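Local coordinates for protein methyl-coenzyme M reductase gamma subunit (PDB 7NKG) that forms part of methyl-coenzyme M reductase, which probably releases methane from methyl-coenzyme M and coenzyme B, and helps to bind the nickel cofactor factor 430, at residues C[42-47]-C[130-135]. Numbering follows the deposited sequence.
Sequences GHRAPG and DVEVYG
Arg44 and Glu132 join an irregular segment, 42-47, to the helical segment 130-135, the loop leaving helix 34-41 through Gly42 at positive phi and then running extended at Arg44, while helix 128-140 keeps its regular turns (Gly135 N to Val131 O, 2.8 Å). The two backbones stay apart, and the contact is made by the ends of two long side chains. Arg44 places CG between its backbone N and carbonyl carbon (chi1 72°) and then runs extended to NE, which brings the guanidinium to the end of the Glu132 side chain. Its NH1 donates to Glu132 OE2 at 2.9 Å, a salt bridge with a moderately bent N-H...O angle of 151°. The contact is one-pronged: NH2 stays 3.8 Å from Glu132 OE1, and the guanidinium and carboxylate planes are turned 51° apart. The carboxylate meets the guanidinium at its edge, whereas NH1 reaches OE2 from above the carboxylate plane. Glu132 points its extended chain at the loop, and both oxygens have further partners: OE1 hydrogen-bonds Tyr50 OH and OE2 hydrogen-bonds Thr38 OG1 of helix 34-41. Arg44 is shared as well, through a second salt bridge from NH1 to Glu128, a hydrogen bond from NE to Ser48 O and a cation-pi contact with Tyr50. A methionine in place of Arg44 would probably leave the buried Glu132, and Glu128 with it, without this countercharge, and Ser48 O without the NE donor. Thus segment 42-47 meets helix 128-140 through a single charged hydrogen bond, with little surface buried between the two segments (114 Å²); one arginine shared by Glu128 and Glu132 probably balances part of their negative charge and helps Glu132 to remain ionised despite its burial.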
ATOM      1  N   GLY C  42      17.356  28.263 -31.018  1.00 22.57           N
ATOM      2  CA  GLY C  42      18.448  27.600 -30.306  1.00 22.95           C
ATOM      3  C   GLY C  42      18.584  26.096 -30.446  1.00 23.80           C
ATOM      4  O   GLY C  42      19.209  25.466 -29.590  1.00 24.91           O
ATOM      5  N   HIS C  43      18.062  25.511 -31.530  1.00 22.50           N
ATOM      6  CA  HIS C  43      18.122  24.055 -31.734  1.00 22.62           C
ATOM      7  C   HIS C  43      19.352  23.618 -32.522  1.00 23.03           C
ATOM      8  O   HIS C  43      19.806  22.481 -32.364  1.00 23.11           O
ATOM      9  CB  HIS C  43      16.867  23.581 -32.462  1.00 22.56           C
ATOM     10  CG  HIS C  43      15.604  23.957 -31.752  1.00 22.72           C
ATOM     11  ND1 HIS C  43      15.473  23.778 -30.385  1.00 23.59           N
ATOM     12  CD2 HIS C  43      14.455  24.481 -32.237  1.00 23.37           C
ATOM     13  CE1 HIS C  43      14.264  24.221 -30.080  1.00 23.94           C
ATOM     14  NE2 HIS C  43      13.604  24.622 -31.162  1.00 23.92           N
ATOM     15  N   ARG C  44      19.842  24.477 -33.414  1.00 23.17           N
ATOM     16  CA  ARG C  44      21.018  24.166 -34.238  1.00 24.90           C
ATOM     17  C   ARG C  44      21.663  25.470 -34.730  1.00 26.59           C
ATOM     18  O   ARG C  44      21.041  26.540 -34.642  1.00 26.73           O
ATOM     19  CB  ARG C  44      20.641  23.253 -35.437  1.00 25.36           C
ATOM     20  CG  ARG C  44      19.844  23.970 -36.511  1.00 26.09           C
ATOM     21  CD  ARG C  44      19.420  23.073 -37.656  1.00 28.60           C
ATOM     22  NE  ARG C  44      19.126  23.855 -38.855  1.00 30.68           N
ATOM     23  CZ  ARG C  44      18.037  24.597 -39.038  1.00 32.19           C
ATOM     24  NH1 ARG C  44      17.096  24.650 -38.102  1.00 31.63           N
ATOM     25  NH2 ARG C  44      17.882  25.291 -40.161  1.00 32.87           N
ATOM     26  N   ALA C  45      22.892  25.384 -35.277  1.00 27.82           N
ATOM     27  CA  ALA C  45      23.576  26.573 -35.764  1.00 28.89           C
ATOM     28  C   ALA C  45      22.818  27.195 -36.948  1.00 29.59           C
ATOM     29  O   ALA C  45      22.421  26.449 -37.844  1.00 29.16           O
ATOM     30  CB  ALA C  45      24.984  26.210 -36.203  1.00 29.07           C
ATOM     31  N   PRO C  46      22.602  28.531 -37.003  1.00 30.45           N
ATOM     32  CA  PRO C  46      21.923  29.112 -38.180  1.00 31.00           C
ATOM     33  C   PRO C  46      22.633  28.770 -39.492  1.00 31.57           C
ATOM     34  O   PRO C  46      23.865  28.769 -39.541  1.00 31.02           O
ATOM     35  CB  PRO C  46      21.959  30.621 -37.911  1.00 31.70           C
ATOM     36  CG  PRO C  46      22.127  30.731 -36.450  1.00 32.18           C
ATOM     37  CD  PRO C  46      22.975  29.580 -36.037  1.00 30.42           C
ATOM     38  N   GLY C  47      21.855  28.433 -40.511  1.00 32.22           N
ATOM     39  CA  GLY C  47      22.390  28.059 -41.812  1.00 33.36           C
ATOM     40  C   GLY C  47      22.714  26.585 -41.946  1.00 34.20           C
ATOM     41  O   GLY C  47      22.853  26.104 -43.070  1.00 35.17           O
ATOM     42  N   ASP C 130       9.276  21.633 -39.785  1.00 21.07           N
ATOM     43  CA  ASP C 130       7.852  21.969 -39.653  1.00 20.68           C
ATOM     44  C   ASP C 130       7.661  22.984 -38.536  1.00 20.23           C
ATOM     45  O   ASP C 130       6.848  23.903 -38.679  1.00 19.96           O
ATOM     46  CB  ASP C 130       7.004  20.737 -39.325  1.00 21.17           C
ATOM     47  CG  ASP C 130       7.204  19.543 -40.223  1.00 25.25           C
ATOM     48  OD1 ASP C 130       7.635  19.735 -41.393  1.00 25.98           O
ATOM     49  OD2 ASP C 130       6.930  18.426 -39.773  1.00 26.78           O
ATOM     50  N   VAL C 131       8.371  22.814 -37.406  1.00 19.69           N
ATOM     51  CA  VAL C 131       8.230  23.749 -36.288  1.00 20.66           C
ATOM     52  C   VAL C 131       8.787  25.138 -36.673  1.00 21.16           C
ATOM     53  O   VAL C 131       8.318  26.129 -36.126  1.00 21.24           O
ATOM     54  CB  VAL C 131       8.797  23.197 -34.924  1.00 21.32           C
ATOM     55  CG1 VAL C 131      10.212  23.701 -34.631  1.00 22.06           C
ATOM     56  CG2 VAL C 131       7.872  23.532 -33.761  1.00 21.52           C
ATOM     57  N   GLU C 132       9.770  25.218 -37.596  1.00 21.04           N
ATOM     58  CA  GLU C 132      10.285  26.506 -38.057  1.00 21.28           C
ATOM     59  C   GLU C 132       9.261  27.194 -38.962  1.00 21.97           C
ATOM     60  O   GLU C 132       9.099  28.411 -38.866  1.00 22.45           O
ATOM     61  CB  GLU C 132      11.605  26.348 -38.818  1.00 22.31           C
ATOM     62  CG  GLU C 132      12.761  25.994 -37.900  1.00 24.08           C
ATOM     63  CD  GLU C 132      14.109  26.353 -38.467  1.00 28.77           C
ATOM     64  OE1 GLU C 132      14.238  26.366 -39.711  1.00 30.68           O
ATOM     65  OE2 GLU C 132      15.036  26.624 -37.670  1.00 29.66           O
ATOM     66  N   VAL C 133       8.528  26.435 -39.798  1.00 21.84           N
ATOM     67  CA  VAL C 133       7.470  27.013 -40.637  1.00 22.78           C
ATOM     68  C   VAL C 133       6.390  27.617 -39.716  1.00 22.74           C
ATOM     69  O   VAL C 133       5.960  28.750 -39.940  1.00 22.82           O
ATOM     70  CB  VAL C 133       6.865  25.976 -41.607  1.00 24.06           C
ATOM     71  CG1 VAL C 133       5.613  26.515 -42.306  1.00 24.67           C
ATOM     72  CG2 VAL C 133       7.895  25.531 -42.639  1.00 24.67           C
ATOM     73  N   TYR C 134       6.006  26.877 -38.662  1.00 21.81           N
ATOM     74  CA  TYR C 134       5.056  27.363 -37.671  1.00 21.80           C
ATOM     75  C   TYR C 134       5.658  28.589 -36.946  1.00 22.79           C
ATOM     76  O   TYR C 134       4.973  29.597 -36.797  1.00 23.41           O
ATOM     77  CB  TYR C 134       4.682  26.243 -36.655  1.00 20.81           C
ATOM     78  CG  TYR C 134       4.118  26.791 -35.363  1.00 20.74           C
ATOM     79  CD1 TYR C 134       2.817  27.263 -35.298  1.00 21.13           C
ATOM     80  CD2 TYR C 134       4.927  26.966 -34.246  1.00 21.07           C
ATOM     81  CE1 TYR C 134       2.327  27.876 -34.159  1.00 21.22           C
ATOM     82  CE2 TYR C 134       4.458  27.607 -33.111  1.00 21.39           C
ATOM     83  CZ  TYR C 134       3.152  28.049 -33.064  1.00 21.71           C
ATOM     84  OH  TYR C 134       2.670  28.665 -31.935  1.00 22.04           O
ATOM     85  N   GLY C 135       6.898  28.470 -36.468  1.00 22.24           N
ATOM     86  CA  GLY C 135       7.591  29.522 -35.726  1.00 22.39           C
ATOM     87  C   GLY C 135       7.628  30.843 -36.464  1.00 22.07           C
ATOM     88  O   GLY C 135       7.367  31.894 -35.872  1.00 22.34           O
TER